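PDB 3GG7: uncharacterized protein from Deinococcus radiodurans, which binds manganese in a TIM-barrel fold of the TatD family and is probably a metal-dependent hydrolase acting on ester bonds, though its substrate is unknown. Local coordinates for residues Ile146-Tyr150 / Thr193-Gly197; Arg188-Thr193 / Val234-Arg240; Tyr13-Val19 / Ala207-Asp211; Val169-Val174 / Ser214-Leu219; Thr35-Trp40 / Thr55-His60. All blocks are in the same frame, centred on the assembly; numbering follows the deposited sequence.

Contact 1 of 5, residues Ile146-Tyr150 / Thr193-Gly197. With MN (manganese (II) ion), chain B.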
# COMPACT_ATOMS: atom_id res chain seq x y z
N ILE A 146 3.61 -3.25 5.08
CA ILE A 146 4.22 -2.37 4.11
C ILE A 146 3.73 -0.96 4.37
O ILE A 146 2.52 -0.70 4.32
CB ILE A 146 3.81 -2.73 2.66
CG1 ILE A 146 4.06 -4.21 2.37
CG2 ILE A 146 4.57 -1.85 1.69
CD1 ILE A 146 3.34 -4.70 1.08
N LEU A 147 4.65 -0.04 4.61
CA LEU A 147 4.27 1.33 4.77
C LEU A 147 4.23 1.96 3.41
O LEU A 147 5.25 2.15 2.74
CB LEU A 147 5.23 2.05 5.73
CG LEU A 147 5.25 1.41 7.11
CD1 LEU A 147 6.18 2.25 7.99
CD2 LEU A 147 3.89 1.34 7.73
N HIS A 148 3.02 2.30 2.97
CA HIS A 148 2.81 2.89 1.66
C HIS A 148 2.99 4.42 1.74
O HIS A 148 2.53 5.06 2.68
CB HIS A 148 1.42 2.47 1.14
CG HIS A 148 0.51 3.61 0.80
ND1 HIS A 148 0.65 4.35 -0.35
CD2 HIS A 148 -0.57 4.11 1.44
CE1 HIS A 148 -0.29 5.28 -0.39
NE2 HIS A 148 -1.04 5.16 0.69
N TRP A 149 3.75 4.96 0.79
CA TRP A 149 4.05 6.39 0.69
C TRP A 149 4.43 6.98 2.05
O TRP A 149 3.82 7.94 2.54
CB TRP A 149 2.85 7.13 0.09
CG TRP A 149 3.12 8.55 -0.40
CD1 TRP A 149 4.21 9.35 -0.11
CD2 TRP A 149 2.26 9.33 -1.24
NE1 TRP A 149 4.06 10.57 -0.72
CE2 TRP A 149 2.88 10.59 -1.42
CE3 TRP A 149 1.02 9.09 -1.86
CZ2 TRP A 149 2.30 11.60 -2.19
CZ3 TRP A 149 0.45 10.09 -2.62
CH2 TRP A 149 1.09 11.33 -2.78
N TYR A 150 5.45 6.39 2.67
CA TYR A 150 5.94 6.86 3.95
C TYR A 150 6.45 8.31 3.85
O TYR A 150 7.24 8.63 2.97
CB TYR A 150 7.02 5.92 4.48
CG TYR A 150 7.54 6.35 5.81
CD1 TYR A 150 6.89 5.99 6.98
CD2 TYR A 150 8.65 7.21 5.89
CE1 TYR A 150 7.35 6.46 8.23
CE2 TYR A 150 9.11 7.67 7.11
CZ TYR A 150 8.46 7.30 8.27
OH TYR A 150 8.91 7.76 9.49
N THR A 193 7.67 -0.64 -5.40
CA THR A 193 7.25 0.54 -6.13
C THR A 193 5.72 0.63 -6.15
O THR A 193 5.07 -0.39 -6.17
CB THR A 193 7.81 0.52 -7.57
OG1 THR A 193 7.57 -0.76 -8.16
CG2 THR A 193 9.33 0.79 -7.59
N GLU A 194 5.18 1.84 -6.17
CA GLU A 194 3.72 2.08 -6.24
C GLU A 194 3.43 3.37 -7.00
O GLU A 194 4.35 4.15 -7.24
CB GLU A 194 3.12 2.21 -4.83
CG GLU A 194 3.57 3.46 -4.04
CD GLU A 194 2.74 3.73 -2.78
OE1 GLU A 194 2.58 2.81 -1.95
OE2 GLU A 194 2.21 4.85 -2.64
N THR A 195 2.17 3.62 -7.35
CA THR A 195 1.71 4.94 -7.77
C THR A 195 0.71 5.61 -6.83
O THR A 195 0.66 6.82 -6.75
CB THR A 195 1.06 4.95 -9.16
OG1 THR A 195 -0.16 4.18 -9.14
CG2 THR A 195 2.01 4.45 -10.24
N ASP A 196 -0.16 4.83 -6.18
CA ASP A 196 -1.30 5.38 -5.48
C ASP A 196 -2.24 6.17 -6.42
O ASP A 196 -2.92 7.11 -5.98
CB ASP A 196 -0.90 6.25 -4.29
CG ASP A 196 -2.02 6.37 -3.25
OD1 ASP A 196 -2.88 5.46 -3.17
OD2 ASP A 196 -2.03 7.38 -2.50
N GLY A 197 -2.29 5.79 -7.70
CA GLY A 197 -3.29 6.37 -8.59
C GLY A 197 -4.67 5.97 -8.11
O GLY A 197 -4.84 4.93 -7.47
MN MN B . -4.00 4.66 -1.42
O HOH W 1 -3.51 6.43 -0.54
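Asp196 and His148 meet at the mouth of the TatD-type TIM barrel, beside its manganese(II) ion. Asp196 OD1 binds the metal at 2.2 Å, in a site completed by His7, His9 and Glu86. Its other oxygen, Asp196 OD2, accepts a 2.6 Å hydrogen bond from a water that is itself a manganese ligand. The same water is hydrogen-bonded to His148 NE2 at 3.0 Å; NE2 is 3.7 Å from the manganese, too far for a ligand, and His148 is predicted to bind a second metal. One shell out, His148 ND1 donates to Glu194 OE2 at 2.8 Å, in the ring plane and onto the syn lone pair, with a weak second bond to OE1. A chi1 of 67° and an extended chain carry the Glu194 carboxylate to the ring edge; the two planes are 22° apart. Ser168 OG holds OE1, and the His7 ring stacks on that of His148. With an alanine in place of His148, Glu194 would probably lose the N-H its carboxylate faces, and the metal-bound water one of its partners. At the side, the indole edge of Trp149 brings CE3 to 3.6 Å from Asp196 OD2, its ring nearly perpendicular to the carboxylate.

Contact 2 of 5, residues Arg188-Thr193 / Val234-Arg240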
# COMPACT_ATOMS: atom_id res chain seq x y z
N ARG A 188 17.42 -2.11 0.61
CA ARG A 188 16.93 -2.26 -0.76
C ARG A 188 16.09 -3.50 -0.94
O ARG A 188 15.27 -3.54 -1.86
CB ARG A 188 18.08 -2.27 -1.78
CG ARG A 188 18.79 -0.94 -1.86
CD ARG A 188 19.81 -0.92 -2.96
NE ARG A 188 20.58 0.32 -2.95
CZ ARG A 188 21.61 0.57 -3.76
NH1 ARG A 188 22.01 -0.34 -4.65
NH2 ARG A 188 22.23 1.74 -3.69
N ASP A 189 16.30 -4.51 -0.09
CA ASP A 189 15.53 -5.76 -0.16
C ASP A 189 14.13 -5.66 0.47
O ASP A 189 13.42 -6.67 0.53
CB ASP A 189 16.34 -6.98 0.37
CG ASP A 189 16.80 -6.84 1.79
OD1 ASP A 189 16.44 -5.86 2.48
OD2 ASP A 189 17.53 -7.76 2.26
N ARG A 190 13.74 -4.45 0.89
CA ARG A 190 12.38 -4.22 1.41
C ARG A 190 11.67 -3.06 0.70
O ARG A 190 10.66 -2.54 1.21
CB ARG A 190 12.44 -3.96 2.91
CG ARG A 190 12.69 -5.24 3.73
CD ARG A 190 12.42 -5.03 5.22
NE ARG A 190 13.65 -4.90 5.98
CZ ARG A 190 13.71 -4.43 7.22
NH1 ARG A 190 12.61 -4.02 7.86
NH2 ARG A 190 14.90 -4.36 7.82
N VAL A 191 12.15 -2.69 -0.48
CA VAL A 191 11.59 -1.60 -1.27
C VAL A 191 10.74 -2.13 -2.42
O VAL A 191 11.18 -2.97 -3.21
CB VAL A 191 12.69 -0.64 -1.75
CG1 VAL A 191 12.12 0.46 -2.64
CG2 VAL A 191 13.34 -0.01 -0.53
N LEU A 192 9.50 -1.65 -2.47
CA LEU A 192 8.56 -1.93 -3.56
C LEU A 192 8.21 -0.59 -4.19
O LEU A 192 8.40 0.47 -3.58
CB LEU A 192 7.29 -2.59 -2.99
CG LEU A 192 7.53 -3.85 -2.17
CD1 LEU A 192 6.25 -4.29 -1.50
CD2 LEU A 192 8.14 -4.98 -3.02
N THR A 193 7.67 -0.64 -5.40
CA THR A 193 7.25 0.54 -6.13
C THR A 193 5.72 0.63 -6.15
O THR A 193 5.07 -0.39 -6.17
CB THR A 193 7.81 0.52 -7.57
OG1 THR A 193 7.57 -0.76 -8.16
CG2 THR A 193 9.33 0.79 -7.59
N VAL A 234 13.08 -5.21 -7.35
CA VAL A 234 11.68 -5.10 -6.95
C VAL A 234 10.90 -6.41 -7.18
O VAL A 234 10.17 -6.85 -6.29
CB VAL A 234 11.00 -3.89 -7.61
CG1 VAL A 234 9.50 -3.85 -7.25
CG2 VAL A 234 11.70 -2.60 -7.18
N LYS A 235 11.12 -7.10 -8.31
CA LYS A 235 10.50 -8.42 -8.51
C LYS A 235 10.98 -9.46 -7.49
O LYS A 235 10.19 -10.24 -6.98
CB LYS A 235 10.81 -8.96 -9.91
CG LYS A 235 10.04 -8.30 -11.01
CD LYS A 235 8.84 -9.17 -11.37
CE LYS A 235 8.01 -8.54 -12.44
NZ LYS A 235 6.83 -9.42 -12.77
N GLU A 236 12.29 -9.47 -7.23
CA GLU A 236 12.84 -10.36 -6.22
C GLU A 236 12.20 -10.06 -4.86
O GLU A 236 11.92 -10.98 -4.08
CB GLU A 236 14.36 -10.22 -6.07
CG GLU A 236 15.16 -10.69 -7.26
CD GLU A 236 16.63 -10.30 -7.18
OE1 GLU A 236 17.03 -9.51 -6.28
OE2 GLU A 236 17.39 -10.78 -8.05
N ASN A 237 12.00 -8.77 -4.59
CA ASN A 237 11.42 -8.36 -3.32
C ASN A 237 9.97 -8.82 -3.20
O ASN A 237 9.58 -9.31 -2.15
CB ASN A 237 11.53 -6.86 -3.13
CG ASN A 237 12.96 -6.37 -2.94
OD1 ASN A 237 13.90 -7.18 -2.74
ND2 ASN A 237 13.13 -5.06 -3.00
N VAL A 238 9.19 -8.72 -4.28
CA VAL A 238 7.82 -9.22 -4.26
C VAL A 238 7.81 -10.73 -4.02
O VAL A 238 7.02 -11.23 -3.22
CB VAL A 238 7.02 -8.84 -5.53
CG1 VAL A 238 5.63 -9.54 -5.56
CG2 VAL A 238 6.84 -7.34 -5.59
N SER A 239 8.70 -11.48 -4.68
CA SER A 239 8.79 -12.92 -4.43
C SER A 239 9.06 -13.22 -2.97
O SER A 239 8.41 -14.10 -2.38
CB SER A 239 9.86 -13.60 -5.29
OG SER A 239 9.73 -13.23 -6.65
N ARG A 240 10.01 -12.50 -2.36
CA ARG A 240 10.37 -12.73 -0.97
C ARG A 240 9.23 -12.35 -0.03
O ARG A 240 8.93 -13.06 0.91
CB ARG A 240 11.63 -11.93 -0.63
CG ARG A 240 12.12 -12.17 0.77
CD ARG A 240 13.58 -11.71 0.96
NE ARG A 240 13.70 -10.30 1.28
CZ ARG A 240 13.40 -9.75 2.46
NH1 ARG A 240 12.95 -10.50 3.47
NH2 ARG A 240 13.56 -8.45 2.65
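Asn237 reaches from helix 227-243 into the turn that leads to barrel strand 191-193, and both hydrogens of its amide nitrogen are spent there. ND2 donates to Arg188 O at 2.9 Å, on a lone pair in the carbonyl plane, and to Val191 O, also at 2.9 Å and straighter, at 163°. Alongside, the packing is close and apolar. Leu192 CD2 lies against Asn237 CB, and the Leu192 side chain crosses that of Val238 at about a right angle, CD2 3.7 Å from Val238 CG2. Val234 spreads its two methyls against the strand, CG1 to Thr193 OG1 at 3.8 Å and CG2 near Val191 O. Thr193 OG1 is hydrogen-bonded to Ile4 O of strand 4-8.

The solvent side is looser. Arg240 bends at chi3 (85°) and brings NH2 to Asp189 O at 2.8 Å, approaching from above the carbonyl plane and not along a lone pair. Its salt bridge to Asp189 OD1 is long, 3.9 Å, and the carboxylate and guanidinium planes are well turned from each other. Three side-chain N-H bonds to backbone carbonyls, two of them in the turn before the strand, thus add to the apolar packing, and the exposed charge pair probably contributes little beyond a general attraction.

Contact 3 of 5, residues Tyr13-Val19 / Ala207-Asp211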
# COMPACT_ATOMS: atom_id res chain seq x y z
N TYR A 13 -10.93 4.76 -10.53
CA TYR A 13 -10.82 5.36 -11.87
C TYR A 13 -12.20 5.46 -12.51
O TYR A 13 -13.10 4.69 -12.19
CB TYR A 13 -9.90 4.53 -12.76
CG TYR A 13 -8.44 4.65 -12.42
CD1 TYR A 13 -7.68 5.71 -12.88
CD2 TYR A 13 -7.83 3.72 -11.60
CE1 TYR A 13 -6.33 5.83 -12.56
CE2 TYR A 13 -6.47 3.83 -11.27
CZ TYR A 13 -5.72 4.86 -11.76
OH TYR A 13 -4.38 4.91 -11.37
N PRO A 14 -12.37 6.40 -13.46
CA PRO A 14 -13.66 6.41 -14.14
C PRO A 14 -14.04 5.13 -14.89
O PRO A 14 -15.22 4.76 -14.91
CB PRO A 14 -13.53 7.58 -15.11
CG PRO A 14 -12.62 8.51 -14.45
CD PRO A 14 -11.62 7.66 -13.66
N ASP A 15 -13.04 4.41 -15.43
CA ASP A 15 -13.25 3.15 -16.14
C ASP A 15 -12.25 2.11 -15.59
O ASP A 15 -11.21 1.88 -16.19
CB ASP A 15 -13.03 3.37 -17.65
CG ASP A 15 -13.40 2.17 -18.50
OD1 ASP A 15 -13.50 1.03 -18.00
OD2 ASP A 15 -13.53 2.36 -19.73
N PRO A 16 -12.58 1.52 -14.42
CA PRO A 16 -11.63 0.56 -13.82
C PRO A 16 -11.25 -0.62 -14.68
O PRO A 16 -10.10 -1.09 -14.65
CB PRO A 16 -12.36 0.09 -12.56
CG PRO A 16 -13.19 1.27 -12.18
CD PRO A 16 -13.69 1.82 -13.50
N VAL A 17 -12.20 -1.16 -15.44
CA VAL A 17 -11.90 -2.28 -16.32
C VAL A 17 -10.86 -1.90 -17.39
O VAL A 17 -9.98 -2.71 -17.69
CB VAL A 17 -13.19 -2.85 -16.98
CG1 VAL A 17 -12.86 -3.86 -18.07
CG2 VAL A 17 -14.10 -3.44 -15.91
N ALA A 18 -10.96 -0.71 -17.97
CA ALA A 18 -9.98 -0.28 -18.96
C ALA A 18 -8.57 -0.24 -18.37
O ALA A 18 -7.60 -0.62 -19.03
CB ALA A 18 -10.35 1.09 -19.56
N VAL A 19 -8.46 0.23 -17.12
CA VAL A 19 -7.16 0.33 -16.49
C VAL A 19 -6.64 -1.08 -16.21
O VAL A 19 -5.50 -1.38 -16.48
CB VAL A 19 -7.20 1.21 -15.22
CG1 VAL A 19 -5.84 1.25 -14.56
CG2 VAL A 19 -7.69 2.64 -15.57
N ALA A 207 -2.41 9.87 -11.69
CA ALA A 207 -1.48 8.80 -12.04
C ALA A 207 -2.17 7.52 -12.49
O ALA A 207 -3.27 7.19 -11.99
CB ALA A 207 -0.57 8.48 -10.89
N LEU A 208 -1.55 6.86 -13.46
CA LEU A 208 -1.91 5.51 -13.90
C LEU A 208 -0.84 4.54 -13.46
O LEU A 208 0.31 4.93 -13.24
CB LEU A 208 -2.05 5.47 -15.43
CG LEU A 208 -3.25 6.24 -15.95
CD1 LEU A 208 -3.02 6.51 -17.44
CD2 LEU A 208 -4.54 5.44 -15.68
N PRO A 209 -1.18 3.24 -13.35
CA PRO A 209 -0.20 2.26 -12.84
C PRO A 209 1.13 2.24 -13.59
O PRO A 209 2.19 2.05 -12.96
CB PRO A 209 -0.93 0.93 -12.96
CG PRO A 209 -2.37 1.29 -12.88
CD PRO A 209 -2.51 2.64 -13.52
N TRP A 210 1.10 2.45 -14.89
CA TRP A 210 2.31 2.36 -15.66
C TRP A 210 3.21 3.60 -15.50
O TRP A 210 4.35 3.61 -15.97
CB TRP A 210 2.03 2.00 -17.13
CG TRP A 210 0.88 2.69 -17.78
CD1 TRP A 210 0.93 3.78 -18.60
CD2 TRP A 210 -0.50 2.32 -17.70
NE1 TRP A 210 -0.32 4.11 -19.03
CE2 TRP A 210 -1.22 3.23 -18.50
CE3 TRP A 210 -1.20 1.30 -17.04
CZ2 TRP A 210 -2.61 3.16 -18.63
CZ3 TRP A 210 -2.57 1.23 -17.18
CH2 TRP A 210 -3.27 2.16 -17.96
N ASP A 211 2.75 4.61 -14.75
CA ASP A 211 3.62 5.72 -14.36
C ASP A 211 4.66 5.25 -13.34
O ASP A 211 5.57 6.01 -12.97
CB ASP A 211 2.81 6.87 -13.71
CG ASP A 211 1.95 7.63 -14.69
OD1 ASP A 211 2.34 7.79 -15.87
OD2 ASP A 211 0.88 8.11 -14.28
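Tyr13 OH donates to Ala207 O at 2.6 Å, the one hydrogen bond between these segments. The donor is tilted 24° from the carbonyl plane, and the oxygen lies at the edge of the phenol ring, near its plane. Two side-chain-to-backbone bonds stay within their own segments: Asp15, the N-cap of helix 16-25, accepts from Ala18 N through OD1, and Asp211 OD2 accepts from Leu208 N, each acid met from above its carboxylate plane.

The chain on one side follows the first barrel strand, 4-8; on the other it leads from the small hairpin 201-206 into helix 212-223. The contact thus joins an early and a late loop of the TatD TIM barrel, with about 6 Å between the nearest side-chain atoms of Tyr13 and the manganese ligand His9.

Van der Waals contacts make up the rest. Leu208 CD2 touches Tyr13 CE1 at 3.6 Å, and Tyr13 OH also rests 3.6 Å from Pro209 CD. With chi1 at 178°, Val19 turns CG1 to Pro209 CD, 3.8 Å away; within its own segment, its CG2 lies over the Tyr13 ring near the rim. A phenylalanine in place of Tyr13 would probably keep much of this packing but leave Ala207 O without its hydroxyl donor. Trp210 turns its edge to Val19 O, with CZ3 at 4.0 Å; Leu208 CB, of the same segment, sits over the centre of its ring, and Arg26 makes a cation-pi contact with it.

Contact 4 of 5, residues Val169-Val174 / Ser214-Leu219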
# COMPACT_ATOMS: atom_id res chain seq x y z
N VAL A 169 7.16 2.82 -2.48
CA VAL A 169 7.55 4.19 -2.73
C VAL A 169 7.03 4.59 -4.09
O VAL A 169 7.00 3.77 -5.03
CB VAL A 169 9.10 4.39 -2.60
CG1 VAL A 169 9.60 3.90 -1.25
CG2 VAL A 169 9.85 3.70 -3.72
N GLY A 170 6.61 5.85 -4.20
CA GLY A 170 5.96 6.37 -5.37
C GLY A 170 6.68 7.52 -6.04
O GLY A 170 7.79 7.89 -5.65
N PRO A 171 6.05 8.11 -7.06
CA PRO A 171 6.67 9.18 -7.84
C PRO A 171 7.13 10.40 -7.05
O PRO A 171 8.18 10.98 -7.36
CB PRO A 171 5.56 9.57 -8.81
CG PRO A 171 4.78 8.29 -9.02
CD PRO A 171 4.77 7.66 -7.65
N THR A 172 6.36 10.81 -6.04
CA THR A 172 6.71 12.03 -5.30
C THR A 172 7.95 11.79 -4.44
O THR A 172 8.82 12.65 -4.35
CB THR A 172 5.53 12.56 -4.43
OG1 THR A 172 5.20 11.62 -3.41
CG2 THR A 172 4.31 12.83 -5.28
N MET A 173 8.07 10.60 -3.87
CA MET A 173 9.20 10.26 -3.01
C MET A 173 10.55 10.24 -3.74
O MET A 173 11.55 10.67 -3.16
CB MET A 173 8.96 8.91 -2.31
CG MET A 173 7.84 8.95 -1.27
SD MET A 173 7.62 7.39 -0.40
CE MET A 173 9.12 7.30 0.61
N VAL A 174 10.58 9.76 -4.97
CA VAL A 174 11.85 9.69 -5.71
C VAL A 174 12.29 11.03 -6.31
O VAL A 174 13.43 11.15 -6.73
CB VAL A 174 11.85 8.62 -6.84
CG1 VAL A 174 11.57 7.24 -6.27
CG2 VAL A 174 10.88 9.01 -7.95
N SER A 214 8.38 5.64 -13.96
CA SER A 214 9.12 6.80 -13.43
C SER A 214 9.68 6.60 -12.03
O SER A 214 10.72 7.17 -11.69
CB SER A 214 8.31 8.09 -13.51
OG SER A 214 7.21 8.09 -12.64
N VAL A 215 9.03 5.78 -11.22
CA VAL A 215 9.57 5.46 -9.91
C VAL A 215 10.82 4.59 -10.08
O VAL A 215 11.80 4.78 -9.36
CB VAL A 215 8.54 4.71 -9.02
CG1 VAL A 215 9.11 4.49 -7.62
CG2 VAL A 215 7.22 5.49 -8.94
N VAL A 216 10.78 3.64 -11.01
CA VAL A 216 11.92 2.76 -11.26
C VAL A 216 13.12 3.59 -11.74
O VAL A 216 14.27 3.41 -11.28
CB VAL A 216 11.57 1.67 -12.28
CG1 VAL A 216 12.84 1.02 -12.85
CG2 VAL A 216 10.66 0.62 -11.63
N GLU A 217 12.83 4.51 -12.66
CA GLU A 217 13.84 5.45 -13.15
C GLU A 217 14.37 6.30 -11.99
O GLU A 217 15.59 6.48 -11.87
CB GLU A 217 13.27 6.33 -14.26
CG GLU A 217 13.02 5.53 -15.55
CD GLU A 217 12.23 6.28 -16.61
OE1 GLU A 217 11.65 7.35 -16.30
OE2 GLU A 217 12.18 5.78 -17.76
N GLY A 218 13.48 6.78 -11.13
CA GLY A 218 13.90 7.54 -9.93
C GLY A 218 14.82 6.75 -9.00
O GLY A 218 15.82 7.27 -8.49
N LEU A 219 14.47 5.49 -8.75
CA LEU A 219 15.29 4.61 -7.92
C LEU A 219 16.63 4.29 -8.58
O LEU A 219 17.64 4.12 -7.89
CB LEU A 219 14.55 3.30 -7.62
CG LEU A 219 13.46 3.35 -6.55
CD1 LEU A 219 12.72 1.98 -6.49
CD2 LEU A 219 14.04 3.74 -5.19
O HOH W 2 15.39 10.39 -8.47
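Val215 sets CG1 opposite its backbone N (chi1 -175°), and this rotation splits its two methyls between different parts of the 169-174 segment. CG1 lies 3.4 Å from Val169 O and also meets the CG1 methyl of Val174, while CG2 is pressed against Pro171, 3.5 Å from its CD. Val174, with chi1 -59°, places CG1 against Val215 and sets CG2 over the helix backbone. The result is a knob-into-hole fit: Val174 sits among Ser214, Val215, Gly218 and Leu219. Gly218 makes the close approach possible, since Val174 CB comes to 3.9 Å from Gly218 CA, where any CB would run into Val174 CG2. Beside this apolar seam a water bridges the two backbones, donating to Val174 O at 2.7 Å and to Gly218 O at 3.1 Å. Ser214 OG, at the edge, is hydrogen-bonded to Asp211 O, just before the helix.

In the TIM barrel this packs helix 212-223 on the end of strand 166-169 and the short, weakly bonded helical turn that follows it after Gly170. Val215 and Leu219 also touch Thr193 of the neighbouring strand 191-193; Ile183 of helix 177-185 packs on Val174 and Leu219; and Val216, pointing away from 169-174, meets helix 227-243.

Contact 5 of 5, residues Thr35-Trp40 / Thr55-His60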
# COMPACT_ATOMS: atom_id res chain seq x y z
N THR A 35 -11.15 0.61 -0.23
CA THR A 35 -11.30 1.63 0.79
C THR A 35 -12.34 1.28 1.84
O THR A 35 -12.36 1.90 2.92
CB THR A 35 -11.65 2.99 0.16
OG1 THR A 35 -12.87 2.87 -0.52
CG2 THR A 35 -10.53 3.45 -0.83
N THR A 36 -13.18 0.30 1.54
CA THR A 36 -14.12 -0.26 2.53
C THR A 36 -14.24 -1.75 2.19
O THR A 36 -14.20 -2.12 1.01
CB THR A 36 -15.54 0.39 2.47
OG1 THR A 36 -16.47 -0.50 3.09
CG2 THR A 36 -16.02 0.66 1.06
N PRO A 37 -14.39 -2.60 3.22
CA PRO A 37 -14.52 -4.02 2.91
C PRO A 37 -15.78 -4.34 2.11
O PRO A 37 -15.84 -5.40 1.46
CB PRO A 37 -14.51 -4.70 4.29
CG PRO A 37 -14.92 -3.64 5.22
CD PRO A 37 -14.41 -2.35 4.68
N ALA A 38 -16.78 -3.47 2.18
CA ALA A 38 -17.99 -3.65 1.37
C ALA A 38 -17.71 -3.63 -0.13
O ALA A 38 -18.52 -4.13 -0.90
CB ALA A 38 -19.03 -2.59 1.74
N ALA A 39 -16.60 -3.02 -0.52
CA ALA A 39 -16.20 -2.92 -1.93
C ALA A 39 -15.59 -4.21 -2.48
O ALA A 39 -15.33 -4.31 -3.67
CB ALA A 39 -15.23 -1.75 -2.13
N TRP A 40 -15.39 -5.21 -1.63
CA TRP A 40 -14.63 -6.41 -2.01
C TRP A 40 -15.17 -7.09 -3.27
O TRP A 40 -14.42 -7.36 -4.21
CB TRP A 40 -14.57 -7.37 -0.79
CG TRP A 40 -13.84 -8.61 -1.10
CD1 TRP A 40 -14.38 -9.87 -1.21
CD2 TRP A 40 -12.46 -8.75 -1.40
NE1 TRP A 40 -13.41 -10.78 -1.53
CE2 TRP A 40 -12.22 -10.12 -1.66
CE3 TRP A 40 -11.39 -7.85 -1.47
CZ2 TRP A 40 -10.96 -10.60 -1.99
CZ3 TRP A 40 -10.12 -8.34 -1.76
CH2 TRP A 40 -9.92 -9.68 -2.04
N THR A 55 -5.97 -8.34 -5.60
CA THR A 55 -6.90 -7.47 -4.89
C THR A 55 -6.71 -7.59 -3.36
O THR A 55 -6.57 -8.71 -2.80
CB THR A 55 -8.35 -7.79 -5.26
OG1 THR A 55 -8.48 -7.96 -6.68
CG2 THR A 55 -9.31 -6.69 -4.78
N ALA A 56 -6.69 -6.43 -2.70
CA ALA A 56 -6.48 -6.32 -1.24
C ALA A 56 -7.79 -5.80 -0.60
O ALA A 56 -8.55 -5.03 -1.22
CB ALA A 56 -5.32 -5.38 -0.93
N LEU A 57 -8.06 -6.28 0.62
CA LEU A 57 -9.25 -6.03 1.40
C LEU A 57 -8.90 -4.95 2.42
O LEU A 57 -8.03 -5.14 3.28
CB LEU A 57 -9.70 -7.31 2.09
CG LEU A 57 -10.91 -7.19 2.98
CD1 LEU A 57 -12.14 -6.97 2.15
CD2 LEU A 57 -11.04 -8.51 3.79
N GLY A 58 -9.58 -3.81 2.35
CA GLY A 58 -9.17 -2.63 3.10
C GLY A 58 -10.28 -1.94 3.86
O GLY A 58 -11.45 -2.34 3.80
N PHE A 59 -9.88 -0.91 4.59
CA PHE A 59 -10.80 0.02 5.24
C PHE A 59 -9.99 1.29 5.53
O PHE A 59 -9.17 1.33 6.44
CB PHE A 59 -11.34 -0.55 6.54
CG PHE A 59 -12.70 -0.04 6.93
CD1 PHE A 59 -13.21 1.16 6.44
CD2 PHE A 59 -13.45 -0.74 7.82
CE1 PHE A 59 -14.47 1.61 6.83
CE2 PHE A 59 -14.72 -0.30 8.19
CZ PHE A 59 -15.22 0.88 7.70
N HIS A 60 -10.14 2.26 4.66
CA HIS A 60 -9.26 3.43 4.63
C HIS A 60 -9.60 4.35 5.80
O HIS A 60 -10.78 4.60 6.08
CB HIS A 60 -9.47 4.14 3.30
CG HIS A 60 -8.47 5.20 2.99
ND1 HIS A 60 -8.38 6.37 3.72
CD2 HIS A 60 -7.57 5.31 1.99
CE1 HIS A 60 -7.45 7.14 3.19
NE2 HIS A 60 -6.93 6.52 2.14
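Trp40 lies across Leu57, its side chain at about a right angle to the leucine. A chi1 of 179° stretches it away from its own backbone N and brings the edge of the indole to the 55-57 backbone. CB starts 3.8 Å from Leu57 CD1, and CG and CD2 stay close to that same methyl. CE3 is again 3.8 Å from Leu57 CD1. At CZ3 the surroundings change: Thr55 CG2 comes to 3.5 Å and the carbonyl carbon of Ala56 meets the ring edge. CH2, at the far end, has Thr55 O in the ring plane at 3.6 Å. On the other side of the indole, NE1 bonds to Glu80.

Farther along, Pro37 CD sits over one face of the Phe59 ring, 3.9 Å from its centroid and 22° off the normal, a CH-pi contact. Beyond it His60 N donates to Thr35 O at 2.8 Å, nearly straight at 172°. Thr36 OG1 forms an ST turn with Ala38 N and is also bonded to Asp70.

These are the loops that follow two adjacent parallel strands, 29-32 and 53-55, of the TIM barrel; the second places His60, not itself a manganese ligand, beside the ligand Glu86 and beside His124, predicted to bind a second metal.

From the N terminus, contact 3 opens first, at 13-19, and closes only at 207-211, so its long loop encloses contact 5 and contact 1. Contact 5 is local: it joins the loops after strands 29-32 and 53-55 and closes before contacts 1, 4 and 2 open. Contact 1 opens at strand 143-148 and closes just past strand 191-193. Inside that span contacts 4 and 2 begin, and both close later, on helices 212-223 and 227-243. Contacts 1, 2 and 4 therefore cross one another, and contact 3 crosses 2 and 4. Thr193 belongs to contacts 1 and 2, and the 169-174 segment touches both, binding the late strands to the closing helices of the barrel.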